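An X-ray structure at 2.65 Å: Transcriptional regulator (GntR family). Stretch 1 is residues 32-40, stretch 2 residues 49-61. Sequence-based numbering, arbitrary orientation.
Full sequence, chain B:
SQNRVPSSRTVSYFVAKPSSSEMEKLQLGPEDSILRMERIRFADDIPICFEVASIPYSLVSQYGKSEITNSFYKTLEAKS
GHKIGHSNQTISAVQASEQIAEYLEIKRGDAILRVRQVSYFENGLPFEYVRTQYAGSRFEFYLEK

Stretch 1, residues 32-40: DSILRMERI
Stretch 2, residues 49-61: CFEVASIPYSLVS

Antiparallel pairing makes the backbone the principal adhesive and leaves side chains to sort themselves by face, as two strands of this GntR-family regulator illustrate. Strands 34-40 and 49-56, both extended (phi mostly -97° to -138°, psi 124° to 142°; R39 phi -155°, C49 -163°/155°, I34 psi 157°, P56 phi -53°), run at 163°, with I34 opposite P56, R36 opposite S54, E38 opposite V52 and I40 opposite F50 (CA-CA 4.2-4.5 Å).

Between these lie the hydrogen-bonded pairs L35-I55 (CA-CA 5.1 Å), M37-A53 and R39-E51 (CA-CA 5.2 Å each). L35 N donates to I55 O (2.6 Å) and I55 N to L35 O (3.0 Å); M37 N to A53 O (2.9 Å) and A53 N to M37 O (2.7 Å); R39 N to E51 O (3.0 Å) and E51 N to R39 O (2.8 Å). P56, lacking an amide hydrogen, occupies a non-hydrogen-bonded site; beyond it, Y57 N reaches S33 O (2.7 Å).

One salt bridge supplements the ladder: R39 (t, chi2 -133°, m, chi4 -80°) brings NE within 3.3 Å of OE2 of E51 (t, t, chi3 -71°), at the guanidinium edge.

Apolar packing on that face, where L35, M37, A53 and I55 are buried, joins L35 (t, p) CD2 to V60 CG1 (4.0 Å) and M37 (p, t, m) CG to A53 CB (4.2 Å), small alanine beside long methionine. On the other face, I40 (m, t) CG1 meets the edge of the F50 (t, chi2 89°) ring at CD1 (3.9 Å). The stretches bury 861 Å² between them, both sides summed.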

# COMPACT_ATOMS: atom_id res chain seq x y z
N ASP B 32 -19.59 0.56 -35.74
CA ASP B 32 -18.93 1.88 -35.83
C ASP B 32 -17.46 1.69 -36.20
O ASP B 32 -16.67 1.21 -35.40
CB ASP B 32 -19.00 2.71 -34.55
CG ASP B 32 -20.42 2.98 -34.09
OD1 ASP B 32 -21.32 3.12 -34.95
OD2 ASP B 32 -20.62 3.09 -32.84
N SER B 33 -17.07 2.08 -37.40
CA SER B 33 -15.69 1.98 -37.79
C SER B 33 -14.79 2.80 -36.92
O SER B 33 -15.18 3.87 -36.43
CB SER B 33 -15.54 2.47 -39.21
OG SER B 33 -16.31 1.63 -40.04
N ILE B 34 -13.57 2.31 -36.78
CA ILE B 34 -12.46 2.98 -36.13
C ILE B 34 -11.30 3.01 -37.12
O ILE B 34 -11.25 2.22 -38.06
CB ILE B 34 -12.02 2.23 -34.89
CG1 ILE B 34 -11.58 0.80 -35.27
CG2 ILE B 34 -13.14 2.21 -33.85
CD1 ILE B 34 -10.31 0.25 -34.57
N LEU B 35 -10.39 3.95 -36.93
CA LEU B 35 -9.14 4.00 -37.66
C LEU B 35 -8.13 3.35 -36.76
O LEU B 35 -8.03 3.69 -35.60
CB LEU B 35 -8.72 5.44 -37.93
CG LEU B 35 -7.43 5.57 -38.72
CD1 LEU B 35 -7.64 4.95 -40.13
CD2 LEU B 35 -6.98 7.03 -38.82
N ARG B 36 -7.38 2.40 -37.28
CA ARG B 36 -6.45 1.71 -36.44
C ARG B 36 -5.13 1.90 -37.04
O ARG B 36 -4.95 1.65 -38.23
CB ARG B 36 -6.75 0.25 -36.45
CG ARG B 36 -6.19 -0.42 -35.25
CD ARG B 36 -5.47 -1.69 -35.59
NE ARG B 36 -5.52 -2.51 -34.42
CZ ARG B 36 -6.60 -3.18 -34.03
NH1 ARG B 36 -7.75 -3.16 -34.77
NH2 ARG B 36 -6.52 -3.89 -32.89
N MET B 37 -4.20 2.40 -36.25
CA MET B 37 -2.86 2.70 -36.74
C MET B 37 -1.80 2.27 -35.74
O MET B 37 -2.01 2.29 -34.52
CB MET B 37 -2.72 4.17 -37.13
CG MET B 37 -2.68 5.22 -36.05
SD MET B 37 -2.05 6.80 -36.71
CE MET B 37 -0.28 6.49 -36.75
N GLU B 38 -0.71 1.77 -36.30
CA GLU B 38 0.40 1.20 -35.54
C GLU B 38 1.62 1.95 -35.94
O GLU B 38 1.80 2.23 -37.13
CB GLU B 38 0.61 -0.24 -35.94
CG GLU B 38 -0.38 -1.14 -35.33
CD GLU B 38 -0.30 -2.55 -35.83
OE1 GLU B 38 0.60 -2.90 -36.63
OE2 GLU B 38 -1.19 -3.30 -35.42
N ARG B 39 2.50 2.21 -34.99
CA ARG B 39 3.55 3.17 -35.21
C ARG B 39 4.75 2.88 -34.30
O ARG B 39 4.58 2.57 -33.14
CB ARG B 39 2.92 4.52 -34.90
CG ARG B 39 3.76 5.72 -35.12
CD ARG B 39 3.70 6.70 -33.90
NE ARG B 39 2.40 7.38 -33.75
CZ ARG B 39 2.02 8.45 -34.45
NH1 ARG B 39 2.81 9.00 -35.39
NH2 ARG B 39 0.82 8.98 -34.22
N ILE B 40 5.96 2.93 -34.86
CA ILE B 40 7.23 2.89 -34.10
C ILE B 40 7.87 4.30 -34.08
O ILE B 40 7.90 4.97 -35.09
CB ILE B 40 8.24 1.89 -34.73
CG1 ILE B 40 7.55 0.56 -35.01
CG2 ILE B 40 9.40 1.69 -33.81
CD1 ILE B 40 8.41 -0.47 -35.65
N CYS B 49 9.68 2.88 -28.92
CA CYS B 49 8.32 2.46 -28.60
C CYS B 49 7.45 2.09 -29.79
O CYS B 49 7.64 2.50 -30.91
CB CYS B 49 7.65 3.57 -27.78
SG CYS B 49 7.20 5.04 -28.69
N PHE B 50 6.48 1.26 -29.51
CA PHE B 50 5.49 0.82 -30.50
C PHE B 50 4.13 1.13 -29.94
O PHE B 50 3.81 0.77 -28.79
CB PHE B 50 5.60 -0.68 -30.67
CG PHE B 50 4.59 -1.24 -31.58
CD1 PHE B 50 4.83 -1.33 -32.92
CD2 PHE B 50 3.40 -1.71 -31.09
CE1 PHE B 50 3.91 -1.85 -33.77
CE2 PHE B 50 2.48 -2.21 -31.94
CZ PHE B 50 2.74 -2.29 -33.29
N GLU B 51 3.31 1.78 -30.74
CA GLU B 51 2.02 2.24 -30.29
C GLU B 51 0.90 1.78 -31.24
O GLU B 51 0.98 1.98 -32.43
CB GLU B 51 2.11 3.77 -30.23
CG GLU B 51 0.80 4.54 -30.13
CD GLU B 51 1.02 6.04 -30.07
OE1 GLU B 51 1.53 6.51 -28.98
OE2 GLU B 51 0.65 6.72 -31.07
N VAL B 52 -0.14 1.19 -30.70
CA VAL B 52 -1.37 0.97 -31.45
C VAL B 52 -2.37 2.05 -31.04
O VAL B 52 -2.66 2.23 -29.87
CB VAL B 52 -2.01 -0.42 -31.15
CG1 VAL B 52 -3.16 -0.69 -32.09
CG2 VAL B 52 -0.98 -1.44 -31.28
N ALA B 53 -2.95 2.72 -32.02
CA ALA B 53 -3.94 3.71 -31.70
C ALA B 53 -5.23 3.45 -32.48
O ALA B 53 -5.20 3.16 -33.67
CB ALA B 53 -3.40 5.09 -31.96
N SER B 54 -6.35 3.54 -31.78
CA SER B 54 -7.64 3.39 -32.40
C SER B 54 -8.51 4.63 -32.17
O SER B 54 -8.74 5.02 -31.06
CB SER B 54 -8.34 2.13 -31.89
OG SER B 54 -7.80 0.95 -32.47
N ILE B 55 -8.99 5.22 -33.26
CA ILE B 55 -9.78 6.45 -33.22
C ILE B 55 -11.12 6.16 -33.93
O ILE B 55 -11.13 5.52 -34.95
CB ILE B 55 -9.04 7.57 -33.98
CG1 ILE B 55 -7.68 7.78 -33.35
CG2 ILE B 55 -9.86 8.86 -34.01
CD1 ILE B 55 -6.61 8.03 -34.31
N PRO B 56 -12.24 6.61 -33.36
CA PRO B 56 -13.52 6.44 -34.02
C PRO B 56 -13.41 7.00 -35.41
O PRO B 56 -12.90 8.11 -35.55
CB PRO B 56 -14.44 7.30 -33.16
CG PRO B 56 -13.85 7.24 -31.83
CD PRO B 56 -12.38 7.26 -32.05
N TYR B 57 -13.83 6.25 -36.44
CA TYR B 57 -13.57 6.71 -37.79
C TYR B 57 -14.42 7.92 -38.10
O TYR B 57 -14.05 8.72 -38.92
CB TYR B 57 -13.80 5.62 -38.87
CG TYR B 57 -13.32 6.03 -40.26
CD1 TYR B 57 -12.08 6.59 -40.41
CD2 TYR B 57 -14.11 5.87 -41.40
CE1 TYR B 57 -11.59 6.99 -41.64
CE2 TYR B 57 -13.62 6.27 -42.67
CZ TYR B 57 -12.34 6.84 -42.75
OH TYR B 57 -11.73 7.29 -43.91
N SER B 58 -15.57 8.07 -37.45
CA SER B 58 -16.44 9.17 -37.79
C SER B 58 -15.84 10.51 -37.39
O SER B 58 -16.18 11.50 -37.98
CB SER B 58 -17.74 9.04 -37.09
OG SER B 58 -17.52 9.45 -35.77
N LEU B 59 -14.97 10.58 -36.39
CA LEU B 59 -14.36 11.88 -36.03
C LEU B 59 -13.25 12.29 -36.96
O LEU B 59 -12.67 13.38 -36.79
CB LEU B 59 -13.73 11.87 -34.62
CG LEU B 59 -14.63 11.42 -33.46
CD1 LEU B 59 -13.79 10.98 -32.24
CD2 LEU B 59 -15.66 12.51 -33.14
N VAL B 60 -12.88 11.42 -37.90
CA VAL B 60 -11.57 11.57 -38.54
C VAL B 60 -11.62 11.40 -40.07
O VAL B 60 -10.64 11.74 -40.75
CB VAL B 60 -10.58 10.61 -37.78
CG1 VAL B 60 -10.13 9.45 -38.63
CG2 VAL B 60 -9.42 11.40 -37.14
N SER B 61 -12.77 10.92 -40.57
CA SER B 61 -13.05 10.74 -41.97
C SER B 61 -12.49 11.84 -42.81
O SER B 61 -12.09 11.59 -43.94
CB SER B 61 -14.55 10.84 -42.24
OG SER B 61 -15.25 9.80 -41.68